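Local coordinates for protein Bis(5'-nucleosyl)-tetraphosphatase [asymmetrical] (Caenorhabditis elegans, PDB 1KTG) that hydrolyses diadenosine tetraphosphate asymmetrically to AMP and ATP with the help of divalent metal ions, at residues E45-A49 against V85-L89. Residues are numbered along the deposited sequence; the frame is centred on the assembly and turned at random.
Sequences EWQAA and VKYWL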
loop_
_atom_site.group_PDB
_atom_site.type_symbol
_atom_site.label_atom_id
_atom_site.label_comp_id
_atom_site.label_asym_id
_atom_site.label_seq_id
_atom_site.Cartn_x
_atom_site.Cartn_y
_atom_site.Cartn_z
ATOM N N GLU A 45 -10.464 -4.158 8.908
ATOM C CA GLU A 45 -9.451 -3.536 8.060
ATOM C C GLU A 45 -8.203 -4.401 7.905
ATOM O O GLU A 45 -7.626 -4.492 6.824
ATOM C CB GLU A 45 -9.091 -2.164 8.618
ATOM C CG GLU A 45 -10.208 -1.156 8.387
ATOM C CD GLU A 45 -10.194 0.020 9.335
ATOM O OE1 GLU A 45 -10.303 -0.198 10.565
ATOM O OE2 GLU A 45 -10.129 1.172 8.843
ATOM N N TRP A 46 -7.782 -5.018 8.999
ATOM C CA TRP A 46 -6.593 -5.861 8.994
ATOM C C TRP A 46 -6.764 -6.969 7.959
ATOM O O TRP A 46 -5.915 -7.151 7.086
ATOM C CB TRP A 46 -6.388 -6.430 10.406
ATOM C CG TRP A 46 -5.222 -7.359 10.607
ATOM C CD1 TRP A 46 -5.285 -8.706 10.815
ATOM C CD2 TRP A 46 -3.837 -7.007 10.719
ATOM N NE1 TRP A 46 -4.025 -9.218 11.008
ATOM C CE2 TRP A 46 -3.116 -8.196 10.949
ATOM C CE3 TRP A 46 -3.127 -5.808 10.624
ATOM C CZ2 TRP A 46 -1.736 -8.216 11.104
ATOM C CZ3 TRP A 46 -1.756 -5.833 10.767
ATOM C CH2 TRP A 46 -1.074 -7.027 11.003
ATOM N N GLN A 47 -7.876 -7.696 8.042
ATOM C CA GLN A 47 -8.110 -8.808 7.128
ATOM C C GLN A 47 -8.142 -8.325 5.680
ATOM O O GLN A 47 -7.621 -8.976 4.779
ATOM C CB GLN A 47 -9.417 -9.523 7.483
ATOM C CG GLN A 47 -9.355 -10.275 8.816
ATOM C CD GLN A 47 -10.696 -10.858 9.233
ATOM O OE1 GLN A 47 -11.740 -10.298 8.927
ATOM N NE2 GLN A 47 -10.660 -11.986 9.939
ATOM N N ALA A 48 -8.772 -7.180 5.464
ATOM C CA ALA A 48 -8.922 -6.644 4.119
ATOM C C ALA A 48 -7.562 -6.284 3.514
ATOM O O ALA A 48 -7.262 -6.614 2.365
ATOM C CB ALA A 48 -9.833 -5.440 4.153
ATOM N N ALA A 49 -6.731 -5.632 4.307
ATOM C CA ALA A 49 -5.412 -5.212 3.847
ATOM C C ALA A 49 -4.575 -6.414 3.419
ATOM O O ALA A 49 -3.867 -6.375 2.417
ATOM C CB ALA A 49 -4.704 -4.454 4.946
ATOM N N VAL A 85 -9.029 4.845 3.994
ATOM C CA VAL A 85 -8.139 3.745 3.649
ATOM C C VAL A 85 -7.095 3.632 4.746
ATOM O O VAL A 85 -6.242 4.505 4.902
ATOM C CB VAL A 85 -7.445 3.926 2.292
ATOM C CG1 VAL A 85 -6.662 2.656 1.920
ATOM C CG2 VAL A 85 -8.464 4.243 1.206
ATOM N N LYS A 86 -7.184 2.564 5.524
ATOM C CA LYS A 86 -6.218 2.341 6.583
ATOM C C LYS A 86 -5.053 1.521 6.051
ATOM O O LYS A 86 -5.264 0.461 5.475
ATOM C CB LYS A 86 -6.864 1.590 7.735
ATOM C CG LYS A 86 -5.910 1.375 8.893
ATOM C CD LYS A 86 -6.622 0.940 10.165
ATOM C CE LYS A 86 -5.621 0.818 11.291
ATOM N NZ LYS A 86 -6.215 0.358 12.581
ATOM N N TYR A 87 -3.834 2.012 6.259
ATOM C CA TYR A 87 -2.615 1.318 5.827
ATOM C C TYR A 87 -1.710 0.975 7.007
ATOM O O TYR A 87 -1.512 1.792 7.901
ATOM C CB TYR A 87 -1.763 2.225 4.920
ATOM C CG TYR A 87 -2.319 2.481 3.544
ATOM C CD1 TYR A 87 -3.035 3.637 3.267
ATOM C CD2 TYR A 87 -2.086 1.591 2.513
ATOM C CE1 TYR A 87 -3.529 3.880 2.005
ATOM C CE2 TYR A 87 -2.569 1.829 1.248
ATOM C CZ TYR A 87 -3.292 2.966 0.998
ATOM O OH TYR A 87 -3.767 3.199 -0.270
ATOM N N TRP A 88 -1.151 -0.229 6.962
ATOM C CA TRP A 88 -0.069 -0.645 7.847
ATOM C C TRP A 88 1.210 -0.771 7.009
ATOM O O TRP A 88 1.159 -1.126 5.841
ATOM C CB TRP A 88 -0.351 -2.012 8.459
ATOM C CG TRP A 88 -1.294 -2.066 9.614
ATOM C CD1 TRP A 88 -0.972 -2.029 10.951
ATOM C CD2 TRP A 88 -2.706 -2.275 9.556
ATOM N NE1 TRP A 88 -2.104 -2.156 11.715
ATOM C CE2 TRP A 88 -3.185 -2.306 10.884
ATOM C CE3 TRP A 88 -3.629 -2.408 8.512
ATOM C CZ2 TRP A 88 -4.535 -2.484 11.189
ATOM C CZ3 TRP A 88 -4.964 -2.588 8.821
ATOM C CH2 TRP A 88 -5.402 -2.619 10.147
ATOM N N LEU A 89 2.358 -0.473 7.616
ATOM C CA LEU A 89 3.658 -0.636 6.960
ATOM C C LEU A 89 4.069 -2.119 7.057
ATOM O O LEU A 89 3.887 -2.746 8.080
ATOM C CB LEU A 89 4.693 0.277 7.635
ATOM C CG LEU A 89 6.099 0.316 7.035
ATOM C CD1 LEU A 89 6.091 0.899 5.622
ATOM C CD2 LEU A 89 7.058 1.082 7.930
#
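E45 O accepts the backbone N-H of A49 at 2.9 Å, closing the first turn of the Nudix-box helix, and both residues rest against W88 of strand 81-92. Helix 45-57 carries the magnesium ligands E52 and E56 further along; the axis of segment 45-49 crosses that of segment 85-89 at -71°, so the contact seats the catalytic helix on the sheet of the Nudix fold. In an edge-to-face pair, W46 presses its benzo edge onto W88, its indole carried there by a trans first torsion (chi1 179°), the planes at 82°. W46 CE3 stands over the centre of the W88 ring system, 3.5 Å from W88 CE2. On the opposite face K86 CE lies 3.4 Å above the W88 plane, nearer the rim. The far edge of W88 reaches the helix backbone, CZ3 coming 3.8 Å from E45 C, while A49 CB approaches W88 CE3 obliquely at 4.2 Å. With an alanine in place of W88, the W46 edge would probably lose its aromatic face and a gap would be likely to open between helix and strand. Beyond the rings, the extended E45 chain crosses K86 nearly at right angles: E45 OE2 sits 3.5 Å from K86 CB, whereas OE1 stays 4.6 Å from K86 NZ, beyond a salt bridge.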